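Local coordinates for putative pyridoxal phosphate-dependent transferase (Clostridium difficile, PDB 4DQ6), which binds pyridoxal-5'-phosphate and belongs to the class I and II aminotransferase family of pyridoxal phosphate-dependent enzymes, at residues 315-320 against 328-333; 350-355 against 380-385. One frame throughout, in Å; residues are numbered along the deposited sequence.

Contact 1 (315-320 against 328-333); sequences PKLKVR and LWVDFS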
# COMPACT_ATOMS: atom_id res chain seq x y z
N PRO A 315 12.93 -42.29 3.00
CA PRO A 315 12.53 -42.65 4.36
C PRO A 315 13.42 -42.08 5.46
O PRO A 315 13.03 -42.13 6.65
CB PRO A 315 12.57 -44.17 4.36
CG PRO A 315 13.51 -44.51 3.27
CD PRO A 315 13.24 -43.48 2.19
N LYS A 316 14.60 -41.57 5.11
CA LYS A 316 15.43 -40.85 6.09
C LYS A 316 14.81 -39.49 6.49
O LYS A 316 15.07 -38.98 7.59
CB LYS A 316 16.87 -40.67 5.61
CG LYS A 316 17.71 -41.96 5.68
CD LYS A 316 18.87 -41.94 4.71
CE LYS A 316 19.72 -43.19 4.83
NZ LYS A 316 20.74 -43.28 3.73
N LEU A 317 13.96 -38.92 5.63
CA LEU A 317 13.28 -37.68 5.95
C LEU A 317 12.09 -38.00 6.86
O LEU A 317 11.51 -39.09 6.81
CB LEU A 317 12.73 -36.99 4.70
CG LEU A 317 13.78 -36.73 3.60
CD1 LEU A 317 13.17 -35.93 2.48
CD2 LEU A 317 15.08 -36.09 4.14
N LYS A 318 11.73 -37.01 7.65
CA LYS A 318 10.62 -37.14 8.59
C LYS A 318 9.66 -35.95 8.41
O LYS A 318 10.09 -34.82 8.32
CB LYS A 318 11.12 -37.20 10.04
CG LYS A 318 11.99 -38.44 10.38
CD LYS A 318 11.35 -39.70 9.77
CE LYS A 318 11.89 -41.04 10.25
NZ LYS A 318 12.93 -41.57 9.34
N VAL A 319 8.37 -36.23 8.43
CA VAL A 319 7.34 -35.22 8.11
C VAL A 319 6.07 -35.63 8.87
O VAL A 319 5.73 -36.80 8.92
CB VAL A 319 7.10 -35.10 6.60
CG1 VAL A 319 6.71 -36.44 6.02
CG2 VAL A 319 6.12 -33.97 6.28
N ARG A 320 5.47 -34.65 9.55
CA ARG A 320 4.17 -34.77 10.20
C ARG A 320 3.15 -34.03 9.34
O ARG A 320 3.42 -32.89 8.94
CB ARG A 320 4.22 -34.12 11.61
N LEU A 328 4.47 -27.59 3.97
CA LEU A 328 4.92 -28.85 4.52
C LEU A 328 6.30 -28.65 5.17
O LEU A 328 7.17 -28.00 4.59
CB LEU A 328 5.06 -29.90 3.38
CG LEU A 328 5.11 -31.37 3.82
CD1 LEU A 328 3.79 -31.87 4.41
CD2 LEU A 328 5.50 -32.22 2.58
N TRP A 329 6.48 -29.16 6.38
CA TRP A 329 7.66 -28.95 7.19
C TRP A 329 8.38 -30.25 7.32
O TRP A 329 7.90 -31.17 8.01
CB TRP A 329 7.21 -28.42 8.52
CG TRP A 329 8.25 -27.99 9.55
CD1 TRP A 329 8.41 -28.43 10.90
CD2 TRP A 329 9.22 -26.91 9.42
NE1 TRP A 329 9.35 -27.74 11.45
CE2 TRP A 329 9.89 -26.82 10.66
CE3 TRP A 329 9.63 -26.09 8.37
CZ2 TRP A 329 10.92 -25.90 10.88
CZ3 TRP A 329 10.60 -25.14 8.58
CH2 TRP A 329 11.27 -25.07 9.83
N VAL A 330 9.51 -30.38 6.61
CA VAL A 330 10.16 -31.67 6.45
C VAL A 330 11.56 -31.65 7.08
O VAL A 330 12.33 -30.75 6.82
CB VAL A 330 10.30 -32.03 4.95
CG1 VAL A 330 11.01 -33.37 4.76
CG2 VAL A 330 8.95 -32.01 4.24
N ASP A 331 11.82 -32.62 7.95
CA ASP A 331 13.07 -32.74 8.65
C ASP A 331 14.05 -33.60 7.82
O ASP A 331 13.78 -34.76 7.56
CB ASP A 331 12.77 -33.40 9.99
CG ASP A 331 13.99 -33.59 10.84
OD1 ASP A 331 15.07 -33.09 10.52
OD2 ASP A 331 13.82 -34.31 11.86
N PHE A 332 15.15 -32.96 7.43
CA PHE A 332 16.25 -33.59 6.69
C PHE A 332 17.46 -33.93 7.55
O PHE A 332 18.50 -34.31 7.04
CB PHE A 332 16.74 -32.63 5.61
CG PHE A 332 15.82 -32.45 4.45
CD1 PHE A 332 14.63 -31.79 4.57
CD2 PHE A 332 16.21 -32.90 3.17
CE1 PHE A 332 13.81 -31.61 3.47
CE2 PHE A 332 15.42 -32.73 2.07
CZ PHE A 332 14.19 -32.05 2.21
N SER A 333 17.35 -33.78 8.86
CA SER A 333 18.51 -33.87 9.72
C SER A 333 19.17 -35.26 9.71
O SER A 333 20.39 -35.37 9.92
CB SER A 333 18.14 -33.48 11.17
OG SER A 333 17.19 -34.35 11.72
O HOH W 1 15.54 -36.64 8.79
O HOH W 2 4.26 -30.35 7.79
O HOH W 3 6.66 -31.98 10.10

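Contact 2 (350-355 against 380-385); sequences GKVALN and EEALIR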
# COMPACT_ATOMS: atom_id res chain seq x y z
N GLY A 350 19.58 -30.89 -6.83
CA GLY A 350 18.13 -30.99 -7.06
C GLY A 350 17.56 -29.99 -8.05
O GLY A 350 16.61 -30.28 -8.76
N LYS A 351 18.12 -28.79 -8.06
CA LYS A 351 17.57 -27.64 -8.80
C LYS A 351 16.12 -27.34 -8.34
O LYS A 351 15.20 -27.17 -9.12
CB LYS A 351 17.63 -27.84 -10.30
CG LYS A 351 19.02 -28.07 -10.89
CD LYS A 351 19.06 -27.70 -12.37
CE LYS A 351 18.02 -28.43 -13.23
NZ LYS A 351 17.95 -28.05 -14.70
N VAL A 352 15.97 -27.25 -7.03
CA VAL A 352 14.65 -27.00 -6.44
C VAL A 352 14.83 -25.97 -5.33
O VAL A 352 15.84 -25.98 -4.67
CB VAL A 352 13.99 -28.34 -5.95
CG1 VAL A 352 14.85 -29.00 -4.88
CG2 VAL A 352 12.53 -28.13 -5.54
N ALA A 353 13.85 -25.07 -5.22
CA ALA A 353 13.89 -23.96 -4.25
C ALA A 353 12.88 -24.18 -3.15
O ALA A 353 11.71 -24.05 -3.34
CB ALA A 353 13.62 -22.66 -4.98
N LEU A 354 13.37 -24.55 -1.97
CA LEU A 354 12.56 -24.69 -0.77
C LEU A 354 12.93 -23.56 0.21
O LEU A 354 13.98 -22.90 0.05
CB LEU A 354 12.86 -26.03 -0.10
CG LEU A 354 12.88 -27.28 -0.99
CD1 LEU A 354 13.14 -28.51 -0.12
CD2 LEU A 354 11.62 -27.39 -1.79
N ASN A 355 12.11 -23.35 1.23
CA ASN A 355 12.49 -22.36 2.27
C ASN A 355 13.37 -23.03 3.30
O ASN A 355 12.95 -24.00 3.99
CB ASN A 355 11.26 -21.78 2.95
CG ASN A 355 10.52 -20.78 2.13
OD1 ASN A 355 9.71 -21.15 1.26
ND2 ASN A 355 10.64 -19.50 2.49
N GLU A 380 4.86 -33.53 -7.88
CA GLU A 380 5.63 -34.76 -8.22
C GLU A 380 7.04 -34.43 -8.69
O GLU A 380 8.02 -35.04 -8.27
CB GLU A 380 4.92 -35.71 -9.22
CG GLU A 380 5.97 -36.69 -9.78
CD GLU A 380 5.47 -37.71 -10.78
OE1 GLU A 380 5.02 -37.36 -11.89
OE2 GLU A 380 5.62 -38.90 -10.44
N GLU A 381 7.16 -33.48 -9.61
CA GLU A 381 8.45 -33.08 -10.10
C GLU A 381 9.33 -32.56 -8.99
O GLU A 381 10.52 -32.85 -8.96
CB GLU A 381 8.28 -32.05 -11.26
CG GLU A 381 9.47 -31.85 -12.12
CD GLU A 381 9.32 -30.62 -12.99
OE1 GLU A 381 8.27 -30.53 -13.67
OE2 GLU A 381 10.23 -29.75 -12.99
N ALA A 382 8.74 -31.81 -8.08
CA ALA A 382 9.52 -31.28 -6.96
C ALA A 382 10.04 -32.39 -6.07
O ALA A 382 11.19 -32.40 -5.72
CB ALA A 382 8.69 -30.32 -6.15
N LEU A 383 9.23 -33.39 -5.83
CA LEU A 383 9.66 -34.51 -4.94
C LEU A 383 10.73 -35.35 -5.61
O LEU A 383 11.67 -35.81 -4.96
CB LEU A 383 8.46 -35.34 -4.49
CG LEU A 383 7.45 -34.63 -3.61
CD1 LEU A 383 6.13 -35.38 -3.61
CD2 LEU A 383 8.02 -34.46 -2.20
N ILE A 384 10.64 -35.54 -6.93
CA ILE A 384 11.67 -36.23 -7.69
C ILE A 384 13.02 -35.50 -7.65
O ILE A 384 14.08 -36.11 -7.43
CB ILE A 384 11.24 -36.42 -9.15
CG1 ILE A 384 10.04 -37.36 -9.26
CG2 ILE A 384 12.45 -36.92 -9.94
CD1 ILE A 384 9.38 -37.31 -10.64
N ARG A 385 12.96 -34.16 -7.71
CA ARG A 385 14.17 -33.32 -7.57
C ARG A 385 14.81 -33.41 -6.18
O ARG A 385 16.04 -33.50 -6.05
CB ARG A 385 13.88 -31.85 -7.98
CG ARG A 385 13.61 -31.70 -9.48
CD ARG A 385 13.51 -30.22 -9.92
NE ARG A 385 13.24 -30.17 -11.36
CZ ARG A 385 13.67 -29.23 -12.18
NH1 ARG A 385 14.35 -28.17 -11.75
NH2 ARG A 385 13.39 -29.36 -13.48

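Contact 1 (315-320 against 328-333)
L317 lays its branched end over one face of the F332 ring, and this is the tight part of the contact. L317 CD2 stands 3.9 Å from the centroid of the F332 ring, 28° off the normal, a CH-pi contact, while L317 CD1 lies over the same ring nearer its rim, toward CE2 and CZ. The chi1 of L317, -55°, sets CG beside the backbone N and so brings both methyls to the ring. Leucine suits the place because its forked end gives two methyls to lie over one flat partner, and I390 of helix 376-390 touches both residues. Farther along, CG2 of V319 meets CD1 of L328 at 3.7 Å, the two side chains crossing at about a right angle; helix 289-313 lies against both.

The strands are joined where K318 and D331 form an antiparallel hydrogen-bonded pair: K318 N reaches D331 O at 3.0 Å, and D331 N reaches K318 O at 2.8 Å, the latter nearly straight at 167°. Their side chains lie together on one face, K318 exposed and D331 partly so, meeting through CB alone. K318 bends at chi2 and chi4 and turns back, its NZ donating to P315 O (2.7 Å). D331 OD1 accepts from S333 N, an Asx turn, and from S333 OG as well. Beyond the direct pair water takes over: one molecule links K316 O to D331 O, and two others join R320 to the backbone of W329. This is an antiparallel beta hairpin, with 318-319 an outermost strand of a four-stranded sheet.

Contact 2 (350-355 against 380-385)
R385 reaches from helix 376-390 across the backbone of G350 and K351, and has much the largest area buried in this contact. Its side chain is extended from CG to NE, with CG set beside the backbone N (chi1 -68°), and the methylene part runs along the G350 carbonyl: G350 O lies 3.2 Å from R385 CB and 3.3 Å from R385 CD. A side chain on residue 350 would crowd R385 O, and glycine lets the two backbones close to 4.6 Å between G350 CA and R385 CA. At the tip, R385 NH1 donates to K351 O over 2.9 Å with an angle of 157° at the hydrogen. The acceptor sits at the guanidinium edge, in its plane, although the donor is tilted 22° from the carbonyl plane. Arginine suits the place because one long chain can supply both apolar methylenes and a polar grip at its tip.

V352 faces the helix with CB 4.1 Å from R385 CB, and its CG2 reaches the CB of A382 in a looser touch; a small alanine and a beta-branched valine fit this buried side. K351, by contrast, is exposed. It is the first residue to leave the preceding helix and has positive phi, and its CB lies beside R385 NH1, 3.6 Å away. The contact therefore brings the end of helix 339-350 and the start of strand 352-353 against helix 376-390. Strand 35-36, parallel to 352-353, adds L35 against A382 and R385, while L383 of helix 376-390 packs on helix 289-313.

How the contacts relate
Contact 1 comes first along the chain and closes before contact 2 opens; their centres lie 14 Å apart, and the nearest atoms, about 4 Å apart, do not touch. Helix 376-390 serves both: I386 and I390 meet the hairpin residues, while its 380-385 part forms one side of contact 2. Helix 289-313 touches L317, V319 and L328 of contact 1, and L383 and I384 of the helix that carries contact 2. Strand 327-331 pairs with 367-371, which in turn pairs with 355-356, just past strand 352-353. Contact 1 thus joins neighbouring strands of a hairpin and contact 2 segments 24 residues apart, both apart from the seven-stranded mixed sheet of this aminotransferase-type fold.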